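Local coordinates for SPbeta prophage-derived uncharacterized protein YopX (Bacillus subtilis, PDB 2I2L), which is of unknown function, comes from the SPbeta prophage, and forms a homodimer of all-beta chains, at residues B[56-70]-B[82-95]. Residues are numbered along the deposited sequence; the frame is centred on the assembly and turned at random.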
# COMPACT_ATOMS: atom_id res chain seq x y z
N TRP B 56 -5.56 3.77 -0.06
CA TRP B 56 -5.32 2.49 0.59
C TRP B 56 -5.04 2.64 2.08
O TRP B 56 -4.67 3.72 2.58
CB TRP B 56 -4.13 1.78 -0.04
CG TRP B 56 -4.32 1.45 -1.47
CD1 TRP B 56 -3.65 1.97 -2.53
CD2 TRP B 56 -5.24 0.49 -2.02
NE1 TRP B 56 -4.08 1.40 -3.70
CE2 TRP B 56 -5.06 0.49 -3.42
CE3 TRP B 56 -6.19 -0.37 -1.46
CZ2 TRP B 56 -5.79 -0.34 -4.27
CZ3 TRP B 56 -6.92 -1.20 -2.32
CH2 TRP B 56 -6.71 -1.18 -3.70
N GLY B 57 -5.22 1.54 2.80
CA GLY B 57 -4.97 1.57 4.22
C GLY B 57 -3.85 0.62 4.59
O GLY B 57 -3.57 -0.32 3.88
N ALA B 58 -3.21 0.90 5.71
CA ALA B 58 -2.14 0.07 6.23
C ALA B 58 -2.43 -0.15 7.71
O ALA B 58 -2.93 0.74 8.40
CB ALA B 58 -0.78 0.77 6.06
N LYS B 59 -2.15 -1.34 8.21
CA LYS B 59 -2.38 -1.58 9.61
C LYS B 59 -1.08 -1.24 10.35
O LYS B 59 -0.02 -1.80 10.06
CB LYS B 59 -2.77 -3.04 9.84
CG LYS B 59 -3.32 -3.31 11.23
CD LYS B 59 -3.66 -4.78 11.41
CE LYS B 59 -4.31 -5.03 12.75
NZ LYS B 59 -4.67 -6.46 12.89
N VAL B 60 -1.14 -0.29 11.27
CA VAL B 60 0.02 0.09 12.05
C VAL B 60 -0.50 0.39 13.45
O VAL B 60 -1.51 1.09 13.61
CB VAL B 60 0.73 1.36 11.46
CG1 VAL B 60 0.79 1.28 9.94
CG2 VAL B 60 0.02 2.62 11.91
N ARG B 61 0.17 -0.16 14.46
CA ARG B 61 -0.23 0.04 15.84
C ARG B 61 -1.67 -0.43 16.05
O ARG B 61 -2.45 0.21 16.76
CB ARG B 61 -0.13 1.52 16.22
CG ARG B 61 1.17 2.19 15.83
CD ARG B 61 1.22 3.63 16.32
NE ARG B 61 2.41 4.33 15.84
CZ ARG B 61 3.65 3.89 16.00
NH1 ARG B 61 3.89 2.73 16.62
NH2 ARG B 61 4.67 4.61 15.54
N GLY B 62 -2.02 -1.55 15.41
CA GLY B 62 -3.36 -2.09 15.55
C GLY B 62 -4.41 -1.43 14.69
O GLY B 62 -5.29 -2.09 14.14
N LYS B 63 -4.33 -0.11 14.55
CA LYS B 63 -5.30 0.62 13.75
C LYS B 63 -4.90 0.61 12.27
O LYS B 63 -3.72 0.42 11.93
CB LYS B 63 -5.40 2.08 14.21
CG LYS B 63 -5.01 2.35 15.67
CD LYS B 63 -6.09 1.92 16.67
CE LYS B 63 -5.71 2.28 18.11
NZ LYS B 63 -4.51 1.54 18.62
N PHE B 64 -5.89 0.80 11.40
CA PHE B 64 -5.67 0.88 9.96
C PHE B 64 -5.59 2.37 9.66
O PHE B 64 -6.42 3.14 10.15
CB PHE B 64 -6.83 0.26 9.19
CG PHE B 64 -6.50 -1.05 8.54
CD1 PHE B 64 -7.28 -2.18 8.78
CD2 PHE B 64 -5.40 -1.15 7.69
CE1 PHE B 64 -6.96 -3.40 8.18
CE2 PHE B 64 -5.08 -2.36 7.09
CZ PHE B 64 -5.86 -3.49 7.34
N ILE B 65 -4.61 2.79 8.87
CA ILE B 65 -4.47 4.21 8.55
C ILE B 65 -4.43 4.38 7.04
O ILE B 65 -3.70 3.65 6.35
CB ILE B 65 -3.19 4.80 9.23
CG1 ILE B 65 -3.43 6.26 9.63
CG2 ILE B 65 -2.01 4.74 8.29
CD1 ILE B 65 -2.36 6.83 10.56
N TYR B 66 -5.23 5.31 6.52
CA TYR B 66 -5.31 5.60 5.08
C TYR B 66 -4.52 6.87 4.77
O TYR B 66 -3.43 7.04 5.32
CB TYR B 66 -6.78 5.75 4.70
CG TYR B 66 -7.64 4.53 5.03
CD1 TYR B 66 -7.87 3.52 4.08
CD2 TYR B 66 -8.21 4.39 6.30
CE1 TYR B 66 -8.65 2.41 4.37
CE2 TYR B 66 -9.00 3.28 6.60
CZ TYR B 66 -9.22 2.29 5.63
OH TYR B 66 -10.02 1.20 5.94
N ASP B 67 -5.02 7.77 3.93
CA ASP B 67 -4.26 9.00 3.63
C ASP B 67 -4.85 10.28 4.24
O ASP B 67 -5.12 11.26 3.54
CB ASP B 67 -4.10 9.14 2.13
CG ASP B 67 -3.34 7.98 1.53
OD1 ASP B 67 -3.86 6.85 1.64
OD2 ASP B 67 -2.23 8.19 0.99
N ARG B 68 -4.97 10.26 5.57
CA ARG B 68 -5.57 11.34 6.35
C ARG B 68 -4.64 12.29 7.11
O ARG B 68 -3.42 12.25 6.95
CB ARG B 68 -6.53 10.70 7.35
CG ARG B 68 -5.83 9.73 8.26
CD ARG B 68 -6.27 8.30 8.02
NE ARG B 68 -7.59 8.02 8.60
CZ ARG B 68 -8.00 6.81 8.96
NH1 ARG B 68 -7.21 5.76 8.81
NH2 ARG B 68 -9.22 6.65 9.49
N SER B 69 -5.25 13.16 7.93
CA SER B 69 -4.53 14.14 8.75
C SER B 69 -4.41 13.60 10.17
O SER B 69 -5.36 13.05 10.71
CB SER B 69 -5.29 15.48 8.80
OG SER B 69 -5.46 16.06 7.52
N ILE B 70 -3.24 13.75 10.79
CA ILE B 70 -3.07 13.27 12.15
C ILE B 70 -2.30 14.30 12.97
O ILE B 70 -1.63 15.17 12.41
CB ILE B 70 -2.30 11.91 12.21
CG1 ILE B 70 -0.96 12.01 11.49
CG2 ILE B 70 -3.11 10.83 11.57
CD1 ILE B 70 0.20 12.39 12.39
N ASP B 82 2.07 18.69 16.15
CA ASP B 82 1.89 19.14 14.77
C ASP B 82 0.77 18.37 14.09
O ASP B 82 0.58 17.17 14.33
CB ASP B 82 3.18 18.94 13.97
CG ASP B 82 3.18 19.71 12.65
OD1 ASP B 82 2.09 20.05 12.14
OD2 ASP B 82 4.28 19.97 12.12
N VAL B 83 0.01 19.06 13.26
CA VAL B 83 -1.07 18.42 12.52
C VAL B 83 -0.39 18.12 11.18
O VAL B 83 0.04 19.04 10.48
CB VAL B 83 -2.25 19.39 12.32
CG1 VAL B 83 -3.37 18.69 11.57
CG2 VAL B 83 -2.74 19.88 13.67
N CYS B 84 -0.27 16.83 10.84
CA CYS B 84 0.39 16.45 9.60
C CYS B 84 -0.40 15.49 8.76
O CYS B 84 -1.11 14.64 9.28
CB CYS B 84 1.76 15.83 9.90
SG CYS B 84 2.91 16.98 10.67
N GLU B 85 -0.27 15.63 7.44
CA GLU B 85 -0.97 14.78 6.49
C GLU B 85 -0.16 13.54 6.14
O GLU B 85 1.03 13.63 5.85
CB GLU B 85 -1.30 15.56 5.22
CG GLU B 85 -1.54 14.70 3.98
CD GLU B 85 -1.98 15.52 2.78
OE1 GLU B 85 -1.46 16.65 2.62
OE2 GLU B 85 -2.82 15.04 1.99
N VAL B 86 -0.82 12.39 6.18
CA VAL B 86 -0.20 11.12 5.85
C VAL B 86 -0.31 10.89 4.35
O VAL B 86 -1.41 10.75 3.80
CB VAL B 86 -0.90 9.96 6.58
CG1 VAL B 86 -0.29 8.63 6.19
CG2 VAL B 86 -0.81 10.17 8.08
N LYS B 87 0.84 10.89 3.68
CA LYS B 87 0.90 10.68 2.24
C LYS B 87 1.50 9.31 1.98
O LYS B 87 2.43 8.88 2.66
CB LYS B 87 1.80 11.73 1.56
CG LYS B 87 1.64 13.18 2.02
CD LYS B 87 2.46 14.10 1.12
CE LYS B 87 2.41 15.56 1.54
NZ LYS B 87 3.14 15.81 2.81
N PHE B 88 0.98 8.60 0.99
CA PHE B 88 1.53 7.30 0.67
C PHE B 88 2.33 7.48 -0.60
O PHE B 88 1.78 7.54 -1.71
CB PHE B 88 0.40 6.29 0.47
CG PHE B 88 0.87 4.93 0.07
CD1 PHE B 88 1.97 4.35 0.68
CD2 PHE B 88 0.19 4.21 -0.91
CE1 PHE B 88 2.41 3.08 0.31
CE2 PHE B 88 0.62 2.95 -1.28
CZ PHE B 88 1.74 2.38 -0.66
N SER B 89 3.65 7.61 -0.42
CA SER B 89 4.57 7.82 -1.53
C SER B 89 5.86 7.02 -1.38
O SER B 89 6.38 6.88 -0.27
CB SER B 89 4.91 9.31 -1.63
OG SER B 89 6.04 9.52 -2.44
N ASP B 90 6.38 6.49 -2.49
CA ASP B 90 7.62 5.71 -2.50
C ASP B 90 7.57 4.40 -1.72
O ASP B 90 8.59 3.94 -1.21
CB ASP B 90 8.78 6.55 -1.95
CG ASP B 90 9.15 7.71 -2.85
OD1 ASP B 90 10.04 8.50 -2.45
OD2 ASP B 90 8.57 7.84 -3.95
N GLY B 91 6.38 3.82 -1.62
CA GLY B 91 6.24 2.56 -0.91
C GLY B 91 6.18 2.69 0.59
O GLY B 91 6.33 1.71 1.32
N VAL B 92 5.98 3.90 1.08
CA VAL B 92 5.89 4.09 2.52
C VAL B 92 4.90 5.17 2.91
O VAL B 92 4.82 6.23 2.28
CB VAL B 92 7.31 4.36 3.14
CG1 VAL B 92 8.23 4.96 2.09
CG2 VAL B 92 7.19 5.26 4.35
N PHE B 93 4.11 4.86 3.94
CA PHE B 93 3.13 5.79 4.48
C PHE B 93 3.94 6.72 5.36
O PHE B 93 4.09 6.50 6.56
CB PHE B 93 2.10 5.03 5.33
CG PHE B 93 1.02 4.38 4.53
CD1 PHE B 93 -0.26 4.92 4.50
CD2 PHE B 93 1.29 3.26 3.76
CE1 PHE B 93 -1.27 4.35 3.71
CE2 PHE B 93 0.29 2.68 2.96
CZ PHE B 93 -0.99 3.23 2.94
N GLN B 94 4.49 7.76 4.75
CA GLN B 94 5.30 8.72 5.47
C GLN B 94 4.46 9.86 6.03
O GLN B 94 3.34 10.11 5.57
CB GLN B 94 6.39 9.27 4.56
CG GLN B 94 5.91 9.55 3.14
CD GLN B 94 7.02 10.03 2.24
OE1 GLN B 94 7.55 11.12 2.42
NE2 GLN B 94 7.37 9.21 1.25
N VAL B 95 5.01 10.54 7.03
CA VAL B 95 4.35 11.67 7.68
C VAL B 95 5.42 12.63 8.17
O VAL B 95 6.47 12.20 8.67
CB VAL B 95 3.50 11.22 8.88
CG1 VAL B 95 4.38 10.55 9.93
CG2 VAL B 95 2.78 12.41 9.47
O HOH W 1 -4.61 12.23 1.01
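I70 and C84 face each other as a hydrogen-bonded pair of the antiparallel beta hairpin made by strands 68-74 and 81-89, and the region shows how one aromatic side chain can pack such a hairpin against a second sheet. Between these two strands the bonds I70 N to C84 O (2.8 Å) and C84 N to I70 O are joined by V86 N to R68 O, close to straight at 174°. Beyond V86 this hairpin bonding ends, and the contact is carried mainly by side-chain packing. F93, on the neighbouring strand 92-96, turns its CB toward 56-70, with CG anti to the carbonyl carbon (chi1 -81°). Along one side of the ring, CD1 passes I65 CG2 at 4.2 Å, and CE1 then comes up to W56 O at 3.6 Å; the carbonyl oxygens of W56 and Y66 both lie at the ring edge. Along the other side, CD2 and CE2 run beneath A58, whose CB stands over the face in a CH-pi contact, while F88 CG lies over the opposite face, offset toward the rim. F93 helps pack strands 53-60 and 63-65 against the five-stranded sheet. At the far tip, F93 CZ lies 3.7 Å from W56 O and 4.0 Å from A58 CB.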